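Long-range contacts in small archaeal modifier protein 1 (PDB 4HRO), which serves as a ubiquitin-like modifier joined through its C-terminal glycine to lysines of target proteins, and as a sulfur carrier in molybdenum cofactor biosynthesis: residues V62-E67 and A77-A82; R19-D24 and D36-A41. All blocks are in the same frame, centred on the assembly; numbering follows the deposited sequence.

Contact 1 (V62-E67 and A77-A82). With CA (calcium ion), chain C.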
# COMPACT_ATOMS: atom_id res chain seq x y z
N VAL A 62 -3.72 -2.61 6.40
CA VAL A 62 -4.00 -2.13 5.07
C VAL A 62 -5.49 -1.87 4.99
O VAL A 62 -6.29 -2.77 5.27
CB VAL A 62 -3.60 -3.18 4.03
CG1 VAL A 62 -3.88 -2.66 2.64
CG2 VAL A 62 -2.14 -3.59 4.17
N LEU A 63 -5.88 -0.65 4.61
CA LEU A 63 -7.28 -0.30 4.42
C LEU A 63 -7.55 0.07 2.99
O LEU A 63 -6.70 0.68 2.31
CB LEU A 63 -7.70 0.87 5.31
CG LEU A 63 -7.43 0.79 6.79
CD1 LEU A 63 -8.06 2.00 7.47
CD2 LEU A 63 -7.92 -0.48 7.42
N ARG A 64 -8.75 -0.27 2.53
CA ARG A 64 -9.27 0.17 1.25
C ARG A 64 -10.58 0.92 1.54
O ARG A 64 -11.53 0.33 2.09
CB ARG A 64 -9.56 -1.02 0.33
CG ARG A 64 -10.20 -0.61 -0.97
CD ARG A 64 -10.61 -1.77 -1.81
NE ARG A 64 -11.11 -1.28 -3.08
CZ ARG A 64 -12.13 -1.80 -3.76
NH1 ARG A 64 -12.79 -2.88 -3.33
NH2 ARG A 64 -12.49 -1.24 -4.91
N ASN A 65 -10.64 2.20 1.20
CA ASN A 65 -11.81 3.02 1.43
C ASN A 65 -12.32 2.88 2.86
O ASN A 65 -13.52 2.76 3.10
CB ASN A 65 -12.88 2.70 0.38
CG ASN A 65 -12.39 2.88 -1.04
OD1 ASN A 65 -12.71 2.10 -1.94
ND2 ASN A 65 -11.62 3.91 -1.26
N GLY A 66 -11.40 2.92 3.81
CA GLY A 66 -11.72 2.97 5.24
C GLY A 66 -11.98 1.63 5.90
O GLY A 66 -12.26 1.60 7.09
N GLU A 67 -11.90 0.53 5.16
CA GLU A 67 -12.16 -0.81 5.73
C GLU A 67 -10.93 -1.69 5.57
O GLU A 67 -10.25 -1.63 4.53
CB GLU A 67 -13.34 -1.47 5.01
CG GLU A 67 -14.65 -0.68 5.01
CD GLU A 67 -15.77 -1.42 4.28
OE1 GLU A 67 -16.30 -0.88 3.28
OE2 GLU A 67 -16.11 -2.55 4.69
N ALA A 77 -10.50 2.49 -9.67
CA ALA A 77 -10.17 3.88 -9.88
C ALA A 77 -10.79 4.75 -8.80
O ALA A 77 -11.95 4.57 -8.44
CB ALA A 77 -10.65 4.32 -11.24
N GLY A 78 -9.97 5.66 -8.27
CA GLY A 78 -10.42 6.57 -7.23
C GLY A 78 -10.28 6.04 -5.81
O GLY A 78 -10.59 6.74 -4.85
N ASP A 79 -9.79 4.81 -5.64
CA ASP A 79 -9.68 4.23 -4.30
C ASP A 79 -8.74 5.06 -3.42
O ASP A 79 -7.76 5.65 -3.88
CB ASP A 79 -9.15 2.80 -4.34
CG ASP A 79 -10.21 1.75 -4.58
OD1 ASP A 79 -11.41 2.05 -4.61
OD2 ASP A 79 -9.78 0.59 -4.73
N GLU A 80 -9.07 5.06 -2.13
CA GLU A 80 -8.28 5.63 -1.07
C GLU A 80 -7.73 4.47 -0.25
O GLU A 80 -8.46 3.84 0.54
CB GLU A 80 -9.17 6.53 -0.20
CG GLU A 80 -9.68 7.71 -1.01
CD GLU A 80 -10.74 8.53 -0.31
OE1 GLU A 80 -11.32 8.13 0.70
OE2 GLU A 80 -11.06 9.63 -0.78
N LEU A 81 -6.46 4.16 -0.45
CA LEU A 81 -5.79 3.06 0.24
C LEU A 81 -4.96 3.65 1.36
O LEU A 81 -4.40 4.74 1.21
CB LEU A 81 -4.90 2.28 -0.75
CG LEU A 81 -5.62 1.80 -2.03
CD1 LEU A 81 -4.63 1.07 -2.94
CD2 LEU A 81 -6.83 0.95 -1.73
N ALA A 82 -4.85 2.95 2.47
CA ALA A 82 -4.07 3.43 3.62
C ALA A 82 -3.21 2.32 4.16
O ALA A 82 -3.63 1.15 4.24
CB ALA A 82 -4.98 3.99 4.71
CA CA C . -12.70 10.22 0.84
O HOH W 1 -8.60 3.67 3.39
O HOH W 2 -14.06 8.77 2.17
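Val62 and Ala82 meet where two neighbouring antiparallel strands of the beta-grasp sheet, 61-64 and 80-84, run side by side. The CA of Val62 rests 3.4 Å from the O of Ala82 in a CA-H...O contact, while its side chain faces inward to Val31 of helix 31-41. Leu63 and Ala82 form a hydrogen-bonded pair: Leu63 N gives to Ala82 O at 2.9 Å, and Ala82 N returns the bond to Leu63 O. Their CB atoms lie on the same side of the sheet, the one facing away from Val62 and Leu81. At Arg64 the pairing changes to a non-hydrogen-bonded one with Leu81, and between these two residues the side chains make the contact. With CG anti to the backbone N (chi1 175°), the aliphatic part of Arg64 lies 3.8 Å from Leu81 CD2 at its CG. Beyond this the chain runs extended to the guanidinium, whose NE donates in its own plane to Asp79 OD2 at 2.8 Å. That oxygen is approached from above the carboxylate, 45° out of its plane, and NH2 adds only weak bonds, so NE makes the main bond of the salt bridge. Ala76 N also bonds to OD2, which helps to fix the carboxylate. Arg64 to Glu67 then form a type I' turn, reversing the chain into strand 67-68. Within it, Asn65 N bonds to Glu80 O. Gly66 N reaches the same carbonyl through a water, and Glu80 itself clasps a calcium ion with both carboxylate oxygens, OE1 at 2.5 Å and OE2 at 2.4 Å.

Contact 2 (R19-D24 and D36-A41)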
# COMPACT_ATOMS: atom_id res chain seq x y z
N ARG A 19 3.27 11.82 2.69
CA ARG A 19 2.11 11.21 3.35
C ARG A 19 1.10 10.67 2.34
O ARG A 19 0.19 9.95 2.73
CB ARG A 19 1.46 12.24 4.27
CG ARG A 19 2.35 12.63 5.44
CD ARG A 19 1.70 13.63 6.36
NE ARG A 19 0.54 13.08 7.06
CZ ARG A 19 0.60 12.24 8.09
NH1 ARG A 19 1.76 11.81 8.55
NH2 ARG A 19 -0.52 11.81 8.63
N THR A 20 1.26 11.01 1.06
CA THR A 20 0.38 10.54 0.01
C THR A 20 1.22 10.11 -1.19
O THR A 20 2.24 10.74 -1.51
CB THR A 20 -0.63 11.64 -0.42
OG1 THR A 20 0.05 12.72 -1.08
CG2 THR A 20 -1.43 12.19 0.78
N VAL A 21 0.80 9.04 -1.85
CA VAL A 21 1.49 8.54 -3.03
C VAL A 21 0.47 8.08 -4.05
O VAL A 21 -0.32 7.19 -3.79
CB VAL A 21 2.45 7.36 -2.72
CG1 VAL A 21 3.09 6.86 -4.00
CG2 VAL A 21 3.51 7.76 -1.72
N ARG A 22 0.51 8.68 -5.23
CA ARG A 22 -0.33 8.28 -6.34
C ARG A 22 0.23 7.04 -7.02
O ARG A 22 1.44 6.95 -7.24
CB ARG A 22 -0.40 9.40 -7.39
CG ARG A 22 -0.92 10.72 -6.89
CD ARG A 22 -1.01 11.72 -8.03
NE ARG A 22 -1.32 13.06 -7.53
CZ ARG A 22 -1.36 14.16 -8.28
NH1 ARG A 22 -1.11 14.10 -9.59
NH2 ARG A 22 -1.64 15.32 -7.72
N VAL A 23 -0.66 6.12 -7.37
CA VAL A 23 -0.29 4.96 -8.18
C VAL A 23 -1.31 4.75 -9.29
O VAL A 23 -2.44 5.25 -9.22
CB VAL A 23 -0.10 3.65 -7.34
CG1 VAL A 23 1.00 3.81 -6.29
CG2 VAL A 23 -1.43 3.17 -6.70
N ASP A 24 -0.92 4.00 -10.31
CA ASP A 24 -1.74 3.72 -11.50
C ASP A 24 -1.54 2.24 -11.80
O ASP A 24 -0.41 1.82 -12.09
CB ASP A 24 -1.25 4.64 -12.64
CG ASP A 24 -1.94 4.41 -13.97
OD1 ASP A 24 -2.95 3.70 -14.05
OD2 ASP A 24 -1.42 4.99 -14.95
N ASP A 36 2.46 -3.28 -4.10
CA ASP A 36 3.71 -3.45 -4.84
C ASP A 36 4.01 -2.24 -5.72
O ASP A 36 5.17 -1.88 -5.89
CB ASP A 36 3.65 -4.72 -5.70
CG ASP A 36 3.90 -6.00 -4.90
OD1 ASP A 36 4.28 -5.93 -3.70
OD2 ASP A 36 3.72 -7.08 -5.50
N ALA A 37 2.97 -1.60 -6.26
CA ALA A 37 3.18 -0.35 -7.03
C ALA A 37 3.70 0.76 -6.11
O ALA A 37 4.60 1.51 -6.50
CB ALA A 37 1.89 0.06 -7.73
N LEU A 38 3.16 0.86 -4.90
CA LEU A 38 3.65 1.83 -3.93
C LEU A 38 5.13 1.58 -3.62
O LEU A 38 5.94 2.51 -3.59
CB LEU A 38 2.83 1.73 -2.65
CG LEU A 38 3.40 2.44 -1.42
CD1 LEU A 38 3.48 3.95 -1.60
CD2 LEU A 38 2.55 2.11 -0.21
N VAL A 39 5.50 0.34 -3.35
CA VAL A 39 6.87 0.02 -3.02
C VAL A 39 7.78 0.25 -4.23
O VAL A 39 8.89 0.74 -4.07
CB VAL A 39 6.99 -1.40 -2.42
CG1 VAL A 39 8.44 -1.77 -2.17
CG2 VAL A 39 6.17 -1.50 -1.12
N GLY A 40 7.31 -0.05 -5.43
CA GLY A 40 8.08 0.29 -6.63
C GLY A 40 8.36 1.78 -6.73
O GLY A 40 9.46 2.19 -7.15
N ALA A 41 7.40 2.61 -6.36
CA ALA A 41 7.55 4.06 -6.37
C ALA A 41 8.56 4.52 -5.31
O ALA A 41 9.26 5.52 -5.52
CB ALA A 41 6.20 4.73 -6.15
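Val21 packs on Leu38, and Val23 on Ala37, in a contact in which the helix of a beta-grasp domain lies across an outer strand of its sheet. The segment axes come within 8.4 Å at an angle of 118°, a separation filled mainly by apolar side chains. Two kinds of packing can be told apart. The first is branch against branch. Leu38 leaves the helix with CG anti to the backbone N (chi1 167°), and its CD1 methyl settles on the fork of Val21: CD1 is 3.7 Å from Val21 CB and 3.8 Å from each of Val21 CG1 and CG2. One leucine methyl is thus cradled by the whole branch point of the valine, and the two side chains meet at about a right angle. The second is branched side chain against small residue. Val23 packs over the small side chain of Ala37, with both its CB and its CG1 4.1 Å from Ala37 CB. Its CG1 also approaches the helix backbone itself, 3.9 Å from Leu38 N, and the backbones come nearest here, with the CA atoms of Val23 and Ala37 6.4 Å apart. Ala41, one turn beyond Ala37 and hydrogen-bonded to it along the helix, offers its CB to Val21 CG1 at the looser distance of 4.3 Å. Within the fold, strand 20-25 is held along its inner edge by strand 2-8, which contributes Trp6 beside Leu38 and Met4 beside Val23, while His42 and Leu45, following helix 31-41, pack against Val21 and Leu38 respectively.

From the N terminus, strand 2-8 leads through helix 10-16 to strand 20-25, and contact 2 closes the loop that follows by folding helix 31-41 back over that strand. The chain then passes helix 46-49 before strand 61-64 begins contact 1, which closes a second loop through strand 67-68 when strand 80-84 returns. The loops follow one another, neither nested nor crossed. The centres of the two contacts lie about 13 Å apart, and their nearest atoms about 5 Å, without touching. Strand 2-8 joins them, lying in the sheet between 20-25 and 80-84. Contact 1 thus builds the sheet from within, and contact 2 secures the helix to its far edge.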